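Local coordinates for protein membrane-bound lytic murein transglycosylase (Agrobacterium tumefaciens, PDB 2PNW) that probably cleaves peptidoglycan strands between N-acetylmuramic acid and N-acetylglucosamine, leaving 1,6-anhydromuramic acid ends, as do other lytic transglycosylases of the MltA family, at residues Asp133-Pro136 against Asp137-Pro141; Arg159-Asp163 against Glu164-Arg168; Ser179-Asp182 against Leu183-His187; Arg219-Asp223 against Arg224-Asp228; Glu247-Gly250 against Val251-Asn255. All coordinates share one frame; numbering follows the deposited sequence.

How the contacts relate
All five contacts are local and lie within the MltA-specific insert region of one chain. Contacts 2, 3 and 5 form a touching group: Asp163 OD2 of contact 2 lies 2.7 Å from Trp253 NE1 of contact 5, and Lys180 NZ of contact 3 lies 2.7 Å from Asp249 OD1 of contact 5. Contact 4 joins through contact 5, where Leu220 CD2 is 3.7 Å from His254 CG. Contact 1 stands apart, its centre 24 Å from that of contact 2 and 35 Å from that of contact 4. In MltA relatives the catalytic aspartate belongs to the double-psi barrel, so these contacts are best read as architecture of the insert.

Contact 1: Asp133-Pro136 against Asp137-Pro141; sequences DNRP and DGFDP
Pro136 and Phe139 close a type II beta turn in the loop between strands 127-129 and 145-149, and the turn illustrates how a short backbone link can bring two rings together. Phe139 N donates to Pro136 O at 3.1 Å with a fairly straight N-H...O angle of 160°, although it comes from above the carbonyl plane, 44° out of it. Gly138 takes the third position, whose positive phi suits glycine.

The tight side is apolar. Pro136 CG reaches Phe139 CD1 at 3.6 Å, and Pro136 CD makes an off-centre CH-pi contact, 4.1 Å from the ring centroid. The aliphatic part of Arg135 joins in: its CG, placed anti to the backbone N (chi1 -171°), lies 3.5 Å from Phe139 CB. Beyond the turn the Phe139 ring stacks with Tyr155 and touches Ile130 and Ile153, so this side is covered by Ile153 of strand 152-154 and by the flanking Ile130 and Tyr155.

The other side is watery. The Arg135 chain bends about its CG-CD bond and carries its guanidinium toward Pro141. NE passes 3.9 Å from Pro141 CA, and two waters make the polar links, both lying at the guanidinium edge in its plane. One links Arg135 NE to the carbonyl of Asp140, and the other links Arg135 NH2 to that of Pro141. At the entry to the turn a third water bridges Arg135 and Asp137, standing 2.8 Å from Arg135 O and 2.7 Å from Asp137 OD1.

Contact 2: Arg159-Asp163 against Glu164-Arg168; sequences RRAID and EGCLR
Glu164 folds back along the last turn of helix 159-163 to reach Arg160, and its side chain can be followed atom by atom. CB rests 3.4 Å from Arg160 O, the carbonyl that also accepts the Glu164 N-H. With CG anti to its own carbonyl carbon (chi1 -68°), the chain runs on past that same oxygen, CG lying 3.2 Å from Arg160 O. CD then passes beside the Arg160 chain, 3.6 Å from its CG, and OE1 stays 3.7 Å from that same Arg160 CG. At the tip OE2 forms a salt bridge with Arg160 NE at 2.8 Å. The approach is lopsided: OE2 sits close to the guanidinium plane, whereas NE meets the carboxylate from above, the two planes being 82° apart. A water joins OE2 to Arg160 NH2 and widens the grip.

Next to this bridge the helix ends in a Schellman motif. Cys166 N donates to Ala161 O at 3.2 Å and Gly165 N to Ile162 O at 2.9 Å, with Gly165 supplying the positive phi (113°). Ile162 O holds a water too, and that water accepts from Leu167 N.

The buried flank of the motif, Ile162 CG2 against Leu167 CD1, packs on Tyr121 of strand 118-121 and Phe260 of strand 259-263. Asp163 bonds to the Trp253 indole, while Arg159 reaches Phe184 and His187 of helix 180-189.

Contact 3: Ser179-Asp182 against Leu183-His187; sequences SKVD and LFFVH
The Phe185 ring turns an edge to Val181, whose carbonyl oxygen lies near the ring plane, 3.3 Å from CD2. Val181 CG1 joins the same edge at 3.8 Å from Phe185 CE2; it is anti to the backbone N (chi1 173°), a setting that lets the two side chains run side by side in one direction. Arg238 adds a cation-pi contact to this ring. The second flat group, His187, has Leu183 CD1 at its edge and meets Tyr258 and Phe261 edge-to-face.

These groups ride on the first two turns of helix 180-189. Ser179 is the N-cap: its OG accepts from Asp182 N at 3.0 Å, and its backbone carbonyl takes Leu183 N at 3.1 Å. The regular i to i+4 helical bonds follow, with Phe184 N on Lys180 O at 2.9 Å and Phe185 N on Val181 O at 3.0 Å. Val181 O thus serves the backbone and lies against the ring edge together, where the partly positive ring hydrogens would suit it. The buried flanks pack on different neighbours: Leu183 and Val186 on Leu106 of strand 96-109, Phe184 on Leu252 of helix 248-252.

Chemically, the start of the helix is well provided for. Ser179 OG occupies an amide that has no helical carbonyl before it, and the Asp182 carboxylate, salt-bridged to Arg238, would be favoured by the helix dipole. Lys180 NZ, carried outward, is paired with Asp249.

Contact 4: Arg219-Asp223 against Arg224-Asp228; sequences RLLLD and RGELD
A Schellman motif ends helix 217-223, tying Leu221 to Glu226 and Leu222 to Gly225 just before the loop that leads to helix 234-243. The wider of its two bonds runs from Glu226 N to Leu221 O at 2.8 Å, with the donor tilted only 20° from the carbonyl plane. The inner one, Gly225 N to Leu222 O at 2.9 Å, is shaped differently, for here the donor stands well above the plane, 68° out of it. Gly225 makes the reversal with a positive phi of 71°. One residue earlier, Arg224 N still follows the helical pattern and donates to Leu220 O.

Such an ending brings side chains from both sides of the glycine together, and Leu221 shows how. Its CG stands anti to its carbonyl carbon, which splits the two branches between Leu227 and Glu226: CD1 meets Leu227 CD1 at 3.7 Å, while CD2 lies 4.0 Å from Glu226 CG, against the aliphatic part of that bent chain. Leu220 and Arg224 lie alongside each other further round the helix, CD1 of the leucine facing CG of the arginine. The Leu221-Leu227 pair is covered by helix 234-243, both residues resting on Trp240, which also gives a weak hydrogen bond to Glu226 OE1. In this packing Leu227 N is buried without a partner.

Leu222 CD2 presses on Leu227 O at 3.3 Å, yet that oxygen does not lack a donor: a single water donates to both Leu227 O (3.0 Å) and Leu222 O (2.7 Å), bridging the two carbonyls.

Contact 5: Glu247-Gly250 against Val251-Asn255; sequences EVDG and VLWHN
Asp249 lies flat over the indole of Trp253, four residues further on. Its CB stands 3.6 Å above the centroid of the six-membered ring, only 5° off the normal, a CH-pi contact centred on the face. The carboxylate continues the stack, its plane 20° from that of the ring, with CG 3.8 Å from Trp253 CZ2. Toward the rim of the same face comes Asp249 O, whose main duty is to accept from Trp253 N at 2.9 Å. Trp253 CG is anti to its own carbonyl carbon (chi1 -69°), which turns the indole back toward the preceding turn, where Asp249 CB meets its face.

The backbone holds this pair in step. Leu252 N donates to Val248 O at 2.9 Å in an almost straight bond, whereas Val251 N makes only weak bonds, to Glu247 O and Val248 O. On another side of the helix Val248 CG1 and Leu252 CD1 touch at 3.7 Å, their chains pointing the same way. That pair faces helix 180-189, where Val248 meets Val181 and Leu252 meets Phe184; Val251 turns to Ile217 and Trp240.

Further out, two polar partners fix the stack: Lys180 makes a salt bridge with Asp249 OD1, and Asp163 accepts from Trp253 NE1. A carboxylate over a pi cloud would be disfavoured on charge alone. The salt bridge from Lys180 probably offsets much of that charge, and CB rather than an oxygen occupies the ring centre, so the CH-pi contact probably contributes the favourable part.

Contact 1: Asp133-Pro136 against Asp137-Pro141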
# COMPACT_ATOMS: atom_id res chain seq x y z
N ASP A 133 21.49 11.67 13.33
CA ASP A 133 22.34 12.82 13.01
C ASP A 133 21.61 14.16 13.23
O ASP A 133 22.26 15.16 13.56
CB ASP A 133 22.83 12.77 11.56
CG ASP A 133 23.65 11.52 11.24
OD1 ASP A 133 24.12 10.84 12.19
OD2 ASP A 133 23.81 11.23 10.01
N ASN A 134 20.28 14.19 13.05
CA ASN A 134 19.59 15.47 13.09
C ASN A 134 18.41 15.56 14.08
O ASN A 134 17.84 16.64 14.25
CB ASN A 134 19.19 15.96 11.68
CG ASN A 134 18.11 15.09 11.04
OD1 ASN A 134 17.78 14.03 11.54
ND2 ASN A 134 17.55 15.55 9.91
N ARG A 135 18.05 14.44 14.71
CA ARG A 135 16.89 14.44 15.63
C ARG A 135 17.16 15.34 16.81
O ARG A 135 18.13 15.13 17.56
CB ARG A 135 16.56 13.03 16.10
CG ARG A 135 15.23 12.93 16.90
CD ARG A 135 15.01 11.51 17.41
NE ARG A 135 14.80 10.57 16.31
CZ ARG A 135 15.68 9.65 15.92
NH1 ARG A 135 16.85 9.56 16.53
NH2 ARG A 135 15.39 8.83 14.91
N PRO A 136 16.32 16.37 16.98
CA PRO A 136 16.52 17.27 18.12
C PRO A 136 16.17 16.60 19.45
O PRO A 136 15.43 15.61 19.49
CB PRO A 136 15.60 18.46 17.82
CG PRO A 136 14.70 18.05 16.72
CD PRO A 136 15.16 16.74 16.13
N ASP A 137 16.77 17.12 20.52
CA ASP A 137 16.49 16.67 21.87
C ASP A 137 14.98 16.75 22.13
O ASP A 137 14.36 17.79 21.86
CB ASP A 137 17.24 17.55 22.87
CG ASP A 137 18.72 17.21 22.93
OD1 ASP A 137 19.16 16.27 22.23
OD2 ASP A 137 19.44 17.89 23.69
N GLY A 138 14.42 15.64 22.59
CA GLY A 138 12.99 15.56 22.93
C GLY A 138 12.04 15.26 21.77
O GLY A 138 10.84 15.06 21.99
N PHE A 139 12.57 15.19 20.55
CA PHE A 139 11.74 14.87 19.36
C PHE A 139 11.22 13.45 19.47
O PHE A 139 11.92 12.55 19.94
CB PHE A 139 12.60 15.00 18.08
CG PHE A 139 11.84 15.45 16.86
CD1 PHE A 139 11.35 16.76 16.77
CD2 PHE A 139 11.66 14.59 15.78
CE1 PHE A 139 10.67 17.20 15.60
CE2 PHE A 139 11.00 15.04 14.60
CZ PHE A 139 10.50 16.34 14.53
N ASP A 140 9.96 13.23 19.06
CA ASP A 140 9.33 11.92 19.10
C ASP A 140 10.11 10.95 18.20
O ASP A 140 10.18 11.15 16.99
CB ASP A 140 7.88 12.08 18.62
CG ASP A 140 7.10 10.80 18.65
OD1 ASP A 140 7.67 9.68 18.63
OD2 ASP A 140 5.85 10.89 18.64
N PRO A 141 10.75 9.91 18.79
CA PRO A 141 11.61 9.06 17.94
C PRO A 141 10.85 8.20 16.90
O PRO A 141 11.48 7.60 16.03
CB PRO A 141 12.34 8.18 18.96
CG PRO A 141 11.34 8.07 20.13
CD PRO A 141 10.78 9.47 20.20
O HOH W 1 12.31 11.26 15.32
O HOH W 2 12.79 8.37 13.73
O HOH W 3 18.90 14.50 20.15

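Contact 2: Arg159-Asp163 against Glu164-Arg168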
# COMPACT_ATOMS: atom_id res chain seq x y z
N ARG A 159 -2.17 18.13 8.54
CA ARG A 159 -3.09 18.22 7.41
C ARG A 159 -3.93 19.51 7.49
O ARG A 159 -4.07 20.25 6.49
CB ARG A 159 -4.01 16.98 7.41
CG ARG A 159 -5.12 17.00 6.33
CD ARG A 159 -5.94 15.73 6.35
NE ARG A 159 -5.15 14.56 5.98
CZ ARG A 159 -4.79 14.27 4.72
NH1 ARG A 159 -5.17 15.08 3.72
NH2 ARG A 159 -4.07 13.18 4.48
N ARG A 160 -4.44 19.82 8.68
CA ARG A 160 -5.27 21.04 8.80
C ARG A 160 -4.50 22.29 8.38
O ARG A 160 -5.01 23.12 7.59
CB ARG A 160 -5.79 21.22 10.23
CG ARG A 160 -6.57 22.54 10.40
CD ARG A 160 -7.25 22.58 11.77
NE ARG A 160 -7.97 23.85 11.91
CZ ARG A 160 -8.93 24.08 12.81
NH1 ARG A 160 -9.30 23.12 13.66
NH2 ARG A 160 -9.51 25.28 12.86
N ALA A 161 -3.28 22.44 8.91
CA ALA A 161 -2.49 23.64 8.64
C ALA A 161 -2.17 23.75 7.13
O ALA A 161 -2.17 24.83 6.55
CB ALA A 161 -1.23 23.64 9.46
N ILE A 162 -1.93 22.61 6.52
CA ILE A 162 -1.64 22.57 5.06
C ILE A 162 -2.90 22.92 4.25
O ILE A 162 -2.87 23.81 3.37
CB ILE A 162 -1.00 21.24 4.66
CG1 ILE A 162 0.33 21.05 5.45
CG2 ILE A 162 -0.77 21.19 3.12
CD1 ILE A 162 0.74 19.55 5.52
N ASP A 163 -4.02 22.29 4.59
CA ASP A 163 -5.32 22.60 3.97
C ASP A 163 -5.71 24.07 4.15
O ASP A 163 -6.37 24.64 3.27
CB ASP A 163 -6.45 21.73 4.52
CG ASP A 163 -6.42 20.30 3.99
OD1 ASP A 163 -5.61 20.00 3.08
OD2 ASP A 163 -7.25 19.47 4.45
N GLU A 164 -5.29 24.69 5.25
CA GLU A 164 -5.60 26.11 5.53
C GLU A 164 -4.62 27.08 4.86
O GLU A 164 -4.76 28.31 4.96
CB GLU A 164 -5.65 26.37 7.04
CG GLU A 164 -6.82 25.71 7.77
CD GLU A 164 -6.74 25.92 9.29
OE1 GLU A 164 -5.63 26.11 9.86
OE2 GLU A 164 -7.81 25.86 9.92
N GLY A 165 -3.61 26.53 4.17
CA GLY A 165 -2.79 27.33 3.25
C GLY A 165 -1.32 27.59 3.56
O GLY A 165 -0.70 28.47 2.94
N CYS A 166 -0.70 26.83 4.46
CA CYS A 166 0.66 27.23 4.87
C CYS A 166 1.74 27.01 3.79
O CYS A 166 2.88 27.49 3.94
CB CYS A 166 1.07 26.57 6.20
SG CYS A 166 1.27 24.78 6.11
N LEU A 167 1.40 26.28 2.73
CA LEU A 167 2.36 25.99 1.63
C LEU A 167 2.10 26.79 0.33
O LEU A 167 2.76 26.57 -0.69
CB LEU A 167 2.37 24.50 1.30
CG LEU A 167 2.81 23.53 2.43
CD1 LEU A 167 2.79 22.07 1.91
CD2 LEU A 167 4.18 23.88 3.00
N ARG A 168 1.11 27.68 0.37
CA ARG A 168 0.71 28.43 -0.83
C ARG A 168 1.79 29.37 -1.35
O ARG A 168 2.57 29.91 -0.58
CB ARG A 168 -0.53 29.31 -0.54
CG ARG A 168 -1.81 28.55 -0.29
CD ARG A 168 -2.94 29.56 -0.09
NE ARG A 168 -3.41 30.08 -1.39
CZ ARG A 168 -3.95 31.29 -1.59
NH1 ARG A 168 -4.10 32.15 -0.58
NH2 ARG A 168 -4.35 31.64 -2.81
O HOH W 4 -7.67 27.78 12.00
O HOH W 5 -1.10 25.07 1.86

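Contact 3: Ser179-Asp182 against Leu183-His187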
# COMPACT_ATOMS: atom_id res chain seq x y z
N SER A 179 -12.39 17.96 -5.80
CA SER A 179 -13.04 17.25 -4.68
C SER A 179 -12.06 17.02 -3.52
O SER A 179 -11.08 16.29 -3.68
CB SER A 179 -13.61 15.93 -5.14
OG SER A 179 -14.01 15.12 -4.04
N LYS A 180 -12.34 17.61 -2.36
CA LYS A 180 -11.45 17.36 -1.21
C LYS A 180 -11.52 15.92 -0.71
O LYS A 180 -10.50 15.36 -0.27
CB LYS A 180 -11.58 18.42 -0.09
CG LYS A 180 -12.80 18.36 0.78
CD LYS A 180 -12.83 19.60 1.69
CE LYS A 180 -14.24 19.96 2.08
NZ LYS A 180 -14.23 21.23 2.91
N VAL A 181 -12.70 15.29 -0.80
CA VAL A 181 -12.82 13.92 -0.35
C VAL A 181 -12.10 12.96 -1.29
O VAL A 181 -11.43 12.01 -0.85
CB VAL A 181 -14.29 13.51 -0.10
CG1 VAL A 181 -14.36 12.01 0.20
CG2 VAL A 181 -14.84 14.32 1.10
N ASP A 182 -12.21 13.20 -2.60
CA ASP A 182 -11.56 12.31 -3.56
C ASP A 182 -10.04 12.43 -3.35
O ASP A 182 -9.34 11.41 -3.37
CB ASP A 182 -11.93 12.68 -5.00
CG ASP A 182 -13.35 12.20 -5.41
OD1 ASP A 182 -13.96 11.42 -4.66
OD2 ASP A 182 -13.84 12.61 -6.48
N LEU A 183 -9.55 13.65 -3.15
CA LEU A 183 -8.12 13.83 -2.88
C LEU A 183 -7.69 13.18 -1.56
O LEU A 183 -6.61 12.57 -1.47
CB LEU A 183 -7.76 15.31 -2.91
CG LEU A 183 -6.31 15.64 -2.56
CD1 LEU A 183 -5.31 14.92 -3.49
CD2 LEU A 183 -6.15 17.14 -2.63
N PHE A 184 -8.50 13.34 -0.51
CA PHE A 184 -8.23 12.61 0.74
C PHE A 184 -8.04 11.12 0.53
O PHE A 184 -7.07 10.52 1.04
CB PHE A 184 -9.35 12.89 1.81
CG PHE A 184 -9.03 12.30 3.17
CD1 PHE A 184 -8.33 13.05 4.11
CD2 PHE A 184 -9.39 10.99 3.48
CE1 PHE A 184 -8.05 12.53 5.39
CE2 PHE A 184 -9.10 10.45 4.76
CZ PHE A 184 -8.41 11.23 5.71
N PHE A 185 -8.95 10.49 -0.21
CA PHE A 185 -8.80 9.06 -0.47
C PHE A 185 -7.56 8.69 -1.31
O PHE A 185 -7.01 7.61 -1.15
CB PHE A 185 -10.07 8.49 -1.09
CG PHE A 185 -11.10 8.11 -0.06
CD1 PHE A 185 -11.16 6.80 0.42
CD2 PHE A 185 -11.97 9.06 0.46
CE1 PHE A 185 -12.11 6.43 1.38
CE2 PHE A 185 -12.93 8.71 1.42
CZ PHE A 185 -13.01 7.40 1.88
N VAL A 186 -7.14 9.59 -2.19
CA VAL A 186 -5.83 9.45 -2.87
C VAL A 186 -4.66 9.46 -1.85
O VAL A 186 -3.75 8.64 -1.95
CB VAL A 186 -5.67 10.55 -3.95
CG1 VAL A 186 -4.20 10.67 -4.43
CG2 VAL A 186 -6.64 10.24 -5.12
N HIS A 187 -4.68 10.35 -0.87
CA HIS A 187 -3.69 10.28 0.22
C HIS A 187 -3.71 8.91 0.89
O HIS A 187 -2.65 8.35 1.17
CB HIS A 187 -3.94 11.36 1.29
CG HIS A 187 -3.53 12.75 0.87
ND1 HIS A 187 -2.75 13.55 1.67
CD2 HIS A 187 -3.78 13.46 -0.26
CE1 HIS A 187 -2.54 14.71 1.06
NE2 HIS A 187 -3.16 14.68 -0.11

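Contact 4: Arg219-Asp223 against Arg224-Asp228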
# COMPACT_ATOMS: atom_id res chain seq x y z
N ARG A 219 -12.89 4.58 11.59
CA ARG A 219 -12.97 4.28 13.02
C ARG A 219 -13.56 5.45 13.81
O ARG A 219 -14.34 5.25 14.74
CB ARG A 219 -11.58 3.89 13.55
CG ARG A 219 -11.52 3.54 15.04
CD ARG A 219 -12.60 2.54 15.47
NE ARG A 219 -12.54 1.27 14.76
CZ ARG A 219 -13.45 0.32 14.87
NH1 ARG A 219 -14.52 0.48 15.65
NH2 ARG A 219 -13.31 -0.81 14.18
N LEU A 220 -13.20 6.68 13.42
CA LEU A 220 -13.76 7.86 14.06
C LEU A 220 -15.27 7.86 13.89
O LEU A 220 -16.00 8.15 14.84
CB LEU A 220 -13.19 9.15 13.45
CG LEU A 220 -13.78 10.47 13.99
CD1 LEU A 220 -13.64 10.57 15.46
CD2 LEU A 220 -13.13 11.70 13.35
N LEU A 221 -15.72 7.57 12.68
CA LEU A 221 -17.16 7.59 12.42
C LEU A 221 -17.89 6.45 13.15
O LEU A 221 -18.99 6.68 13.66
CB LEU A 221 -17.44 7.58 10.91
CG LEU A 221 -16.97 8.85 10.19
CD1 LEU A 221 -17.10 8.67 8.66
CD2 LEU A 221 -17.72 10.11 10.65
N LEU A 222 -17.29 5.26 13.21
CA LEU A 222 -17.86 4.17 14.01
C LEU A 222 -17.94 4.52 15.50
O LEU A 222 -18.98 4.27 16.15
CB LEU A 222 -17.07 2.88 13.84
CG LEU A 222 -17.14 2.27 12.45
CD1 LEU A 222 -16.13 1.12 12.38
CD2 LEU A 222 -18.55 1.75 12.20
N ASP A 223 -16.85 5.11 16.02
CA ASP A 223 -16.74 5.43 17.44
C ASP A 223 -17.78 6.48 17.81
O ASP A 223 -18.31 6.46 18.92
CB ASP A 223 -15.34 5.94 17.82
CG ASP A 223 -14.29 4.81 17.94
OD1 ASP A 223 -14.62 3.60 17.85
OD2 ASP A 223 -13.10 5.16 18.11
N ARG A 224 -18.09 7.38 16.89
CA ARG A 224 -19.08 8.42 17.12
C ARG A 224 -20.49 7.91 16.79
O ARG A 224 -21.44 8.67 16.86
CB ARG A 224 -18.77 9.67 16.27
CG ARG A 224 -17.52 10.50 16.66
CD ARG A 224 -17.84 11.51 17.78
NE ARG A 224 -18.64 12.62 17.27
CZ ARG A 224 -19.28 13.54 18.01
NH1 ARG A 224 -19.21 13.50 19.33
NH2 ARG A 224 -19.96 14.51 17.41
N GLY A 225 -20.64 6.64 16.39
CA GLY A 225 -21.98 6.09 16.08
C GLY A 225 -22.59 6.62 14.79
O GLY A 225 -23.82 6.59 14.62
N GLU A 226 -21.75 7.12 13.88
CA GLU A 226 -22.24 7.68 12.60
C GLU A 226 -22.50 6.61 11.53
O GLU A 226 -23.34 6.80 10.63
CB GLU A 226 -21.29 8.73 12.03
CG GLU A 226 -20.91 9.85 12.98
CD GLU A 226 -22.05 10.82 13.26
OE1 GLU A 226 -23.14 10.72 12.63
OE2 GLU A 226 -21.84 11.69 14.11
N LEU A 227 -21.76 5.51 11.60
CA LEU A 227 -21.90 4.45 10.64
C LEU A 227 -22.08 3.12 11.36
O LEU A 227 -21.66 2.95 12.50
CB LEU A 227 -20.68 4.40 9.69
CG LEU A 227 -20.45 5.63 8.78
CD1 LEU A 227 -19.07 5.58 8.15
CD2 LEU A 227 -21.50 5.71 7.70
N ASP A 228 -22.71 2.18 10.66
CA ASP A 228 -22.97 0.83 11.15
C ASP A 228 -21.75 -0.07 10.91
O ASP A 228 -21.33 -0.22 9.77
CB ASP A 228 -24.19 0.30 10.39
CG ASP A 228 -24.65 -1.09 10.85
OD1 ASP A 228 -23.99 -1.75 11.69
OD2 ASP A 228 -25.71 -1.52 10.33
O HOH W 6 -20.86 2.59 15.32

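Contact 5: Glu247-Gly250 against Val251-Asn255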
# COMPACT_ATOMS: atom_id res chain seq x y z
N GLU A 247 -19.37 19.18 8.07
CA GLU A 247 -18.61 18.42 9.06
C GLU A 247 -17.34 17.75 8.47
O GLU A 247 -16.57 17.08 9.19
CB GLU A 247 -19.55 17.38 9.70
CG GLU A 247 -20.69 18.02 10.56
CD GLU A 247 -21.81 18.71 9.75
OE1 GLU A 247 -22.23 18.18 8.70
OE2 GLU A 247 -22.32 19.79 10.17
N VAL A 248 -17.18 17.85 7.16
CA VAL A 248 -16.13 17.12 6.46
C VAL A 248 -14.74 17.51 6.98
O VAL A 248 -13.97 16.62 7.33
CB VAL A 248 -16.26 17.27 4.93
CG1 VAL A 248 -14.95 16.81 4.23
CG2 VAL A 248 -17.44 16.47 4.46
N ASP A 249 -14.43 18.81 7.04
CA ASP A 249 -13.08 19.22 7.47
C ASP A 249 -12.71 18.67 8.84
O ASP A 249 -11.59 18.19 9.03
CB ASP A 249 -12.88 20.75 7.46
CG ASP A 249 -12.89 21.33 6.08
OD1 ASP A 249 -12.71 20.58 5.09
OD2 ASP A 249 -13.06 22.57 5.96
N GLY A 250 -13.63 18.74 9.80
CA GLY A 250 -13.33 18.25 11.16
C GLY A 250 -12.94 16.79 11.19
O GLY A 250 -12.05 16.37 11.93
N VAL A 251 -13.62 16.00 10.35
CA VAL A 251 -13.38 14.58 10.26
C VAL A 251 -12.06 14.32 9.51
O VAL A 251 -11.25 13.55 9.98
CB VAL A 251 -14.56 13.87 9.56
CG1 VAL A 251 -14.22 12.39 9.25
CG2 VAL A 251 -15.84 13.95 10.46
N LEU A 252 -11.87 14.92 8.34
CA LEU A 252 -10.62 14.67 7.59
C LEU A 252 -9.41 15.09 8.42
O LEU A 252 -8.37 14.43 8.41
CB LEU A 252 -10.61 15.45 6.28
CG LEU A 252 -11.76 15.06 5.33
CD1 LEU A 252 -11.48 15.64 3.92
CD2 LEU A 252 -11.99 13.52 5.29
N TRP A 253 -9.54 16.20 9.14
CA TRP A 253 -8.39 16.76 9.88
C TRP A 253 -8.01 15.97 11.14
O TRP A 253 -6.92 16.19 11.72
CB TRP A 253 -8.66 18.24 10.19
CG TRP A 253 -8.67 19.14 8.98
CD1 TRP A 253 -8.12 18.88 7.75
CD2 TRP A 253 -9.20 20.47 8.89
NE1 TRP A 253 -8.31 19.94 6.90
CE2 TRP A 253 -8.95 20.94 7.59
CE3 TRP A 253 -9.86 21.32 9.81
CZ2 TRP A 253 -9.34 22.22 7.16
CZ3 TRP A 253 -10.24 22.59 9.39
CH2 TRP A 253 -9.98 23.03 8.07
N HIS A 254 -8.88 15.04 11.55
CA HIS A 254 -8.56 14.02 12.57
C HIS A 254 -7.36 13.21 12.10
O HIS A 254 -6.56 12.74 12.91
CB HIS A 254 -9.75 13.09 12.77
CG HIS A 254 -9.48 11.91 13.65
ND1 HIS A 254 -9.24 12.04 15.00
CD2 HIS A 254 -9.50 10.58 13.40
CE1 HIS A 254 -9.08 10.84 15.54
NE2 HIS A 254 -9.23 9.93 14.58
N ASN A 255 -7.25 13.02 10.79
CA ASN A 255 -6.03 12.41 10.22
C ASN A 255 -4.97 13.48 10.00
O ASN A 255 -4.97 14.20 8.99
CB ASN A 255 -6.33 11.69 8.89
CG ASN A 255 -5.05 11.10 8.27
OD1 ASN A 255 -4.16 10.68 9.00
ND2 ASN A 255 -4.96 11.12 6.94